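Local coordinates for protein xyloglucan-specific endo-beta-1,4-glucanase BoGH9A (Bacteroides ovatus, PDB 6DHT) that cleaves the beta-1,4-linked glucan backbone of xyloglucan internally, releasing xyloglucan oligosaccharides, at residues P83-L88 / S94-I99; V177-S182 / L222-T227. All blocks are in the same frame, centred on the assembly; numbering follows the deposited sequence.

Contact 1 of 2, residues P83-L88 / S94-I99; sequences PGKYIL and SVTFLI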
ATOM      1  N   PRO A  83     -26.016   8.514  13.362  1.00 23.18           N
ATOM      2  CA  PRO A  83     -24.732   8.474  14.081  1.00 22.42           C
ATOM      3  C   PRO A  83     -24.893   8.288  15.585  1.00 29.88           C
ATOM      4  O   PRO A  83     -25.786   8.869  16.209  1.00 29.48           O
ATOM      5  CB  PRO A  83     -24.117   9.843  13.786  1.00 25.50           C
ATOM      6  CG  PRO A  83     -24.724  10.254  12.493  1.00 24.48           C
ATOM      7  CD  PRO A  83     -26.135   9.724  12.529  1.00 25.32           C
ATOM      8  N   GLY A  84     -24.022   7.477  16.166  1.00 22.30           N
ATOM      9  CA  GLY A  84     -24.099   7.187  17.583  1.00 25.20           C
ATOM     10  C   GLY A  84     -23.323   5.951  17.969  1.00 24.21           C
ATOM     11  O   GLY A  84     -22.642   5.346  17.132  1.00 24.39           O
ATOM     12  N   LYS A  85     -23.427   5.572  19.242  1.00 23.94           N
ATOM     13  CA  LYS A  85     -22.801   4.359  19.753  1.00 22.30           C
ATOM     14  C   LYS A  85     -23.894   3.348  20.030  1.00 25.17           C
ATOM     15  O   LYS A  85     -24.927   3.695  20.606  1.00 23.69           O
ATOM     16  CB  LYS A  85     -22.016   4.655  21.035  1.00 23.65           C
ATOM     17  CG  LYS A  85     -21.312   3.449  21.618  1.00 25.31           C
ATOM     18  CD  LYS A  85     -20.588   3.784  22.922  1.00 31.70           C
ATOM     19  CE  LYS A  85     -19.985   2.534  23.528  1.00 35.04           C
ATOM     20  NZ  LYS A  85     -19.172   2.805  24.751  1.00 49.29           N
ATOM     21  N   TYR A  86     -23.669   2.114  19.596  1.00 20.51           N
ATOM     22  CA  TYR A  86     -24.700   1.079  19.591  1.00 22.88           C
ATOM     23  C   TYR A  86     -24.166  -0.213  20.194  1.00 23.23           C
ATOM     24  O   TYR A  86     -22.951  -0.427  20.271  1.00 23.09           O
ATOM     25  CB  TYR A  86     -25.197   0.814  18.163  1.00 19.67           C
ATOM     26  CG  TYR A  86     -25.890   1.999  17.564  1.00 21.21           C
ATOM     27  CD1 TYR A  86     -27.253   2.201  17.756  1.00 19.90           C
ATOM     28  CD2 TYR A  86     -25.183   2.933  16.825  1.00 19.19           C
ATOM     29  CE1 TYR A  86     -27.882   3.285  17.232  1.00 22.21           C
ATOM     30  CE2 TYR A  86     -25.805   4.026  16.293  1.00 22.91           C
ATOM     31  CZ  TYR A  86     -27.169   4.196  16.496  1.00 19.95           C
ATOM     32  OH  TYR A  86     -27.819   5.284  15.978  1.00 23.71           O
ATOM     33  N   ILE A  87     -25.082  -1.067  20.638  1.00 23.80           N
ATOM     34  CA  ILE A  87     -24.719  -2.397  21.099  1.00 20.69           C
ATOM     35  C   ILE A  87     -25.373  -3.448  20.223  1.00 21.34           C
ATOM     36  O   ILE A  87     -26.583  -3.402  19.998  1.00 26.49           O
ATOM     37  CB  ILE A  87     -25.201  -2.643  22.539  1.00 23.98           C
ATOM     38  CG1 ILE A  87     -24.721  -1.534  23.479  1.00 23.74           C
ATOM     39  CG2 ILE A  87     -24.733  -4.021  23.031  1.00 29.26           C
ATOM     40  CD1 ILE A  87     -25.476  -1.533  24.816  1.00 29.47           C
ATOM     41  N   LEU A  88     -24.572  -4.383  19.732  1.00 21.43           N
ATOM     42  CA  LEU A  88     -25.067  -5.515  18.968  1.00 24.22           C
ATOM     43  C   LEU A  88     -25.136  -6.709  19.913  1.00 25.19           C
ATOM     44  O   LEU A  88     -24.114  -7.142  20.421  1.00 25.64           O
ATOM     45  CB  LEU A  88     -24.119  -5.837  17.802  1.00 24.30           C
ATOM     46  CG  LEU A  88     -24.580  -6.856  16.744  1.00 28.54           C
ATOM     47  CD1 LEU A  88     -23.655  -6.787  15.533  1.00 29.89           C
ATOM     48  CD2 LEU A  88     -24.582  -8.244  17.214  1.00 34.51           C
ATOM     49  N   SER A  94     -22.157  -9.897  22.996  1.00 27.41           N
ATOM     50  CA  SER A  94     -22.377  -8.539  22.529  1.00 31.07           C
ATOM     51  C   SER A  94     -21.075  -7.813  22.195  1.00 27.04           C
ATOM     52  O   SER A  94     -19.999  -8.199  22.633  1.00 26.68           O
ATOM     53  CB  SER A  94     -23.168  -7.740  23.566  1.00 37.48           C
ATOM     54  OG  SER A  94     -22.370  -7.450  24.698  1.00 40.46           O
ATOM     55  N   VAL A  95     -21.208  -6.774  21.375  1.00 23.66           N
ATOM     56  CA  VAL A  95     -20.101  -5.885  21.038  0.58 26.25           C
ATOM     57  C   VAL A  95     -20.690  -4.504  20.840  1.00 20.63           C
ATOM     58  O   VAL A  95     -21.825  -4.382  20.400  1.00 23.40           O
ATOM     59  CB  VAL A  95     -19.339  -6.318  19.755  0.58 26.67           C
ATOM     60  CG1 VAL A  95     -18.692  -7.671  19.947  0.58 32.53           C
ATOM     61  CG2 VAL A  95     -20.252  -6.335  18.542  0.58 21.07           C
ATOM     62  N   THR A  96     -19.931  -3.466  21.182  1.00 25.61           N
ATOM     63  CA  THR A  96     -20.365  -2.097  20.913  1.00 25.47           C
ATOM     64  C   THR A  96     -19.676  -1.621  19.641  1.00 23.68           C
ATOM     65  O   THR A  96     -18.564  -2.049  19.343  1.00 23.91           O
ATOM     66  CB  THR A  96     -20.019  -1.117  22.046  1.00 28.60           C
ATOM     67  OG1 THR A  96     -18.600  -0.998  22.157  1.00 35.58           O
ATOM     68  CG2 THR A  96     -20.591  -1.596  23.367  1.00 24.38           C
ATOM     69  N   PHE A  97     -20.341  -0.737  18.908  1.00 20.74           N
ATOM     70  CA  PHE A  97     -19.752  -0.184  17.692  1.00 17.71           C
ATOM     71  C   PHE A  97     -20.257   1.223  17.455  1.00 20.43           C
ATOM     72  O   PHE A  97     -21.241   1.659  18.053  1.00 20.73           O
ATOM     73  CB  PHE A  97     -20.078  -1.081  16.496  1.00 21.03           C
ATOM     74  CG  PHE A  97     -21.540  -1.123  16.136  1.00 20.65           C
ATOM     75  CD1 PHE A  97     -22.065  -0.223  15.225  1.00 19.19           C
ATOM     76  CD2 PHE A  97     -22.391  -2.063  16.700  1.00 21.29           C
ATOM     77  CE1 PHE A  97     -23.412  -0.245  14.875  1.00 18.78           C
ATOM     78  CE2 PHE A  97     -23.733  -2.088  16.353  1.00 20.63           C
ATOM     79  CZ  PHE A  97     -24.246  -1.195  15.452  1.00 21.27           C
ATOM     80  N   LEU A  98     -19.582   1.936  16.561  1.00 18.33           N
ATOM     81  CA  LEU A  98     -19.922   3.314  16.249  1.00 19.06           C
ATOM     82  C   LEU A  98     -20.404   3.436  14.828  1.00 19.06           C
ATOM     83  O   LEU A  98     -19.884   2.776  13.918  1.00 19.76           O
ATOM     84  CB  LEU A  98     -18.702   4.220  16.423  1.00 19.52           C
ATOM     85  CG  LEU A  98     -18.083   4.335  17.817  1.00 23.59           C
ATOM     86  CD1 LEU A  98     -16.866   5.230  17.782  1.00 23.02           C
ATOM     87  CD2 LEU A  98     -19.079   4.883  18.814  1.00 24.19           C
ATOM     88  N   ILE A  99     -21.385   4.314  14.641  1.00 18.36           N
ATOM     89  CA  ILE A  99     -21.749   4.808  13.324  1.00 15.85           C
ATOM     90  C   ILE A  99     -21.392   6.279  13.357  1.00 20.46           C
ATOM     91  O   ILE A  99     -21.857   7.010  14.225  1.00 20.96           O
ATOM     92  CB  ILE A  99     -23.264   4.638  13.043  1.00 17.91           C
ATOM     93  CG1 ILE A  99     -23.637   3.157  13.024  1.00 19.06           C
ATOM     94  CG2 ILE A  99     -23.599   5.294  11.717  1.00 18.89           C
ATOM     95  CD1 ILE A  99     -25.161   2.896  12.833  1.00 21.19           C
TER

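Contact 2 of 2, residues V177-S182 / L222-T227; sequences VNSGYS and LDWMLT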
ATOM      1  N   VAL A 177      12.751  -0.331  -6.641  1.00 15.83           N
ATOM      2  CA  VAL A 177      11.548  -0.903  -7.234  1.00 14.22           C
ATOM      3  C   VAL A 177      10.382  -0.736  -6.279  1.00 13.95           C
ATOM      4  O   VAL A 177       9.310  -0.194  -6.648  1.00 15.25           O
ATOM      5  CB  VAL A 177      11.762  -2.366  -7.629  1.00 16.24           C
ATOM      6  CG1 VAL A 177      10.453  -3.089  -7.887  1.00 18.55           C
ATOM      7  CG2 VAL A 177      12.661  -2.432  -8.861  1.00 18.81           C
ATOM      8  N   ASN A 178      10.560  -1.174  -5.040  1.00 13.01           N
ATOM      9  CA  ASN A 178       9.433  -1.188  -4.135  1.00 13.15           C
ATOM     10  C   ASN A 178       9.033   0.220  -3.721  1.00 14.99           C
ATOM     11  O   ASN A 178       7.833   0.526  -3.630  1.00 13.62           O
ATOM     12  CB  ASN A 178       9.757  -2.023  -2.907  1.00 14.47           C
ATOM     13  CG  ASN A 178       8.520  -2.478  -2.200  1.00 13.03           C
ATOM     14  OD1 ASN A 178       7.569  -2.926  -2.839  1.00 15.55           O
ATOM     15  ND2 ASN A 178       8.496  -2.324  -0.888  1.00 13.36           N
ATOM     16  N   SER A 179       9.986   1.109  -3.486  1.00 13.98           N
ATOM     17  CA  SER A 179       9.599   2.436  -3.029  1.00 13.83           C
ATOM     18  C   SER A 179       9.044   3.288  -4.178  1.00 13.80           C
ATOM     19  O   SER A 179       8.135   4.073  -3.947  1.00 13.92           O
ATOM     20  CB  SER A 179      10.723   3.126  -2.252  1.00 17.33           C
ATOM     21  OG  SER A 179      11.807   3.454  -3.075  1.00 15.56           O
ATOM     22  N   GLY A 180       9.557   3.099  -5.389  1.00 13.64           N
ATOM     23  CA  GLY A 180       9.039   3.758  -6.563  1.00 13.72           C
ATOM     24  C   GLY A 180       7.611   3.345  -6.833  1.00 13.97           C
ATOM     25  O   GLY A 180       6.755   4.193  -7.093  1.00 13.04           O
ATOM     26  N   TYR A 181       7.351   2.049  -6.790  1.00 14.80           N
ATOM     27  CA  TYR A 181       6.000   1.509  -6.931  1.00 12.38           C
ATOM     28  C   TYR A 181       5.070   2.087  -5.858  1.00 10.71           C
ATOM     29  O   TYR A 181       3.921   2.505  -6.135  1.00 12.36           O
ATOM     30  CB  TYR A 181       6.016  -0.014  -6.765  1.00 14.51           C
ATOM     31  CG  TYR A 181       4.646  -0.533  -6.481  1.00 14.24           C
ATOM     32  CD1 TYR A 181       3.703  -0.700  -7.495  1.00 13.77           C
ATOM     33  CD2 TYR A 181       4.281  -0.827  -5.186  1.00 13.59           C
ATOM     34  CE1 TYR A 181       2.417  -1.165  -7.190  1.00 14.25           C
ATOM     35  CE2 TYR A 181       3.025  -1.268  -4.874  1.00 14.58           C
ATOM     36  CZ  TYR A 181       2.089  -1.432  -5.883  1.00 14.23           C
ATOM     37  OH  TYR A 181       0.820  -1.909  -5.561  1.00 16.36           O
ATOM     38  N   SER A 182       5.547   2.099  -4.620  1.00 11.75           N
ATOM     39  CA  SER A 182       4.721   2.536  -3.505  1.00 12.23           C
ATOM     40  C   SER A 182       4.258   3.984  -3.656  1.00 10.24           C
ATOM     41  O   SER A 182       3.078   4.311  -3.470  1.00 11.33           O
ATOM     42  CB  SER A 182       5.464   2.368  -2.185  1.00 12.42           C
ATOM     43  OG  SER A 182       5.687   0.982  -1.864  1.00 12.88           O
ATOM     44  N   LEU A 222      11.536  10.366  -2.530  1.00 13.93           N
ATOM     45  CA  LEU A 222      11.952  10.820  -3.862  1.00 14.04           C
ATOM     46  C   LEU A 222      13.338  11.467  -3.847  1.00 15.18           C
ATOM     47  O   LEU A 222      14.142  11.257  -4.770  1.00 16.06           O
ATOM     48  CB  LEU A 222      10.946  11.807  -4.435  1.00 14.08           C
ATOM     49  CG  LEU A 222       9.581  11.184  -4.803  1.00 13.84           C
ATOM     50  CD1 LEU A 222       8.473  12.258  -4.962  1.00 14.98           C
ATOM     51  CD2 LEU A 222       9.685  10.274  -6.044  1.00 13.62           C
ATOM     52  N   ASP A 223      13.608  12.246  -2.811  1.00 15.00           N
ATOM     53  CA  ASP A 223      14.900  12.932  -2.718  1.00 19.07           C
ATOM     54  C   ASP A 223      16.021  11.906  -2.618  1.00 17.16           C
ATOM     55  O   ASP A 223      17.065  12.041  -3.271  1.00 20.41           O
ATOM     56  CB  ASP A 223      14.912  13.857  -1.509  1.00 16.65           C
ATOM     57  CG  ASP A 223      15.982  14.915  -1.590  1.00 28.48           C
ATOM     58  OD1 ASP A 223      16.363  15.287  -2.721  1.00 28.62           O
ATOM     59  OD2 ASP A 223      16.403  15.385  -0.516  1.00 25.75           O
ATOM     60  N   TRP A 224      15.820  10.865  -1.815  1.00 17.14           N
ATOM     61  CA  TRP A 224      16.781   9.766  -1.795  1.00 16.39           C
ATOM     62  C   TRP A 224      16.899   9.091  -3.173  1.00 18.68           C
ATOM     63  O   TRP A 224      18.007   8.805  -3.643  1.00 17.10           O
ATOM     64  CB  TRP A 224      16.421   8.713  -0.731  1.00 16.85           C
ATOM     65  CG  TRP A 224      17.177   7.468  -0.979  1.00 17.35           C
ATOM     66  CD1 TRP A 224      18.528   7.323  -0.907  1.00 16.43           C
ATOM     67  CD2 TRP A 224      16.669   6.212  -1.443  1.00 15.22           C
ATOM     68  NE1 TRP A 224      18.886   6.053  -1.258  1.00 17.79           N
ATOM     69  CE2 TRP A 224      17.764   5.351  -1.611  1.00 18.23           C
ATOM     70  CE3 TRP A 224      15.388   5.723  -1.717  1.00 16.85           C
ATOM     71  CZ2 TRP A 224      17.612   4.042  -2.033  1.00 15.67           C
ATOM     72  CZ3 TRP A 224      15.250   4.420  -2.128  1.00 13.98           C
ATOM     73  CH2 TRP A 224      16.338   3.600  -2.289  1.00 15.20           C
ATOM     74  N   MET A 225      15.766   8.813  -3.828  1.00 16.19           N
ATOM     75  CA  MET A 225      15.787   8.112  -5.110  1.00 14.83           C
ATOM     76  C   MET A 225      16.686   8.817  -6.135  1.00 17.98           C
ATOM     77  O   MET A 225      17.394   8.151  -6.880  1.00 16.69           O
ATOM     78  CB  MET A 225      14.363   7.963  -5.669  1.00 14.82           C
ATOM     79  CG  MET A 225      13.500   7.033  -4.875  1.00 14.40           C
ATOM     80  SD  MET A 225      11.860   6.810  -5.599  1.00 15.79           S
ATOM     81  CE  MET A 225      12.211   5.606  -6.864  1.00 18.02           C
ATOM     82  N   LEU A 226      16.637  10.143  -6.172  1.00 17.83           N
ATOM     83  CA  LEU A 226      17.496  10.921  -7.072  1.00 17.45           C
ATOM     84  C   LEU A 226      18.975  10.543  -6.928  1.00 20.96           C
ATOM     85  O   LEU A 226      19.704  10.506  -7.926  1.00 21.95           O
ATOM     86  CB  LEU A 226      17.301  12.415  -6.827  1.00 18.72           C
ATOM     87  CG  LEU A 226      15.943  12.974  -7.248  1.00 19.43           C
ATOM     88  CD1 LEU A 226      15.846  14.400  -6.786  1.00 19.56           C
ATOM     89  CD2 LEU A 226      15.750  12.940  -8.753  1.00 20.96           C
ATOM     90  N   THR A 227      19.403  10.248  -5.703  1.00 18.44           N
ATOM     91  CA  THR A 227      20.808   9.904  -5.431  1.00 19.62           C
ATOM     92  C   THR A 227      21.198   8.501  -5.903  1.00 23.16           C
ATOM     93  O   THR A 227      22.380   8.138  -5.888  1.00 21.54           O
ATOM     94  CB  THR A 227      21.163  10.026  -3.929  1.00 20.35           C
ATOM     95  OG1 THR A 227      20.620   8.921  -3.185  1.00 18.99           O
ATOM     96  CG2 THR A 227      20.682  11.349  -3.355  1.00 20.92           C
TER

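Contact 1 of 2, residues P83-L88 / S94-I99
One face of the Phe97 ring is covered by CB of Tyr86, which stands over the rim with Tyr86 CB and Phe97 CZ 3.5 Å apart, a CH-pi contact. At the edge of the same ring, near its plane, comes CB of Leu88, 4.0 Å from Phe97 CE2. The two aromatic rings are turned only 24° from one another but slid so far apart that they barely overlap, so CB rather than the tyrosine ring does the covering. Phe97 reaches this place because its CG sits between the backbone N and the carbonyl carbon (chi1 66°), which swings the ring across toward the neighbouring strand. Beyond it, Ile99 CD1 packs obliquely on the Tyr86 ring, 3.7 Å from CE2, while the Tyr86 hydroxyl is hydrogen-bonded to the carbonyl of Thr82. Ile45 of the adjacent strand 42-47 flanks this apolar side, where Phe77 also meets Phe97 and Leu88. An alanine in place of Phe97 would probably open a gap beside Tyr86 CB and take away the ring that Leu88 CB and Phe77 both pack on.

On the other face Lys85 lays its extended chain across Leu98 and Thr96, with Lys85 CB 3.7 Å from Leu98 CD2. Three hydrogen-bonded pairs, Gly84 with Ile99, Tyr86 with Phe97 and Leu88 with Val95, join the strands. Gly84 has backbone angles that would jam a CB against the preceding carbonyl. The chemistry is that of a two-faced beta hairpin in the Ig-like N-terminal domain: paired backbone between, aromatic and aliphatic packing inside, a mixed outer face of lysine, threonine, isoleucine and leucine.

Contact 2 of 2, residues V177-S182 / L222-T227
Ser179 turns its hydroxyl to the rim of the Trp224 indole, OG lying in the ring plane 3.7 Å from CZ3. Its OG sits between the backbone N and the carbonyl carbon (chi1 68°), a setting from which it also hydrogen-bonds to the carbonyl of Tyr175, on strand 174-175 just ahead of the helix. The hydroxyl is held chiefly by Tyr175, with a weak bond to Asn221, and meets the tryptophan by contact alone. Trp224 brings the six-membered ring of its indole to Ser179; Lys174 makes a cation-pi contact with the indole.

Met225 fills the rest of the interface. Its chain runs straight through chi2 and then bends at chi3 (81°), which brings the terminal methyl against the backbone of the facing helix: CE is 3.7 Å from CA of Gly180, which has no side chain. The sulfur stands looser, with SD 4.2 Å from Ser179 OG. On another side Met225 packs on Met275 of helix 265-281.

Each segment has a hydroxyl bonded to its own backbone: Ser182 OG bonds to Asn178 O at 2.8 Å, approaching from the opposite face of the carbonyl plane to Ser182 N, and Thr227 OG1 bonds to a lone pair of Trp224 O in the carbonyl plane at 2.7 Å. No hydrogen bond joins the two segments, whose short axes come no nearer than 10.9 Å. This is sparse helix-helix packing, bridged by long side chains, within the helical barrel of the GH9 catalytic domain, the (alpha/alpha)6 fold.

Contact 1 and contact 2 belong to different domains, and their centres lie about 42 Å apart on opposite sides of the middle of the chain. They share no strand or helix. The 83-88 / 94-99 pairing is partly buried, in the small Ig-like domain: neighbours along the chain, held by main-chain hydrogen bonds, with one side facing out. The 177-182 / 222-227 contact is wholly buried in the catalytic domain, joins segments 40 residues apart at their nearest ends, and rests on a few van der Waals touches. The buried area runs the other way, 620 Å² against 126 Å²: the deeper contact is the smaller.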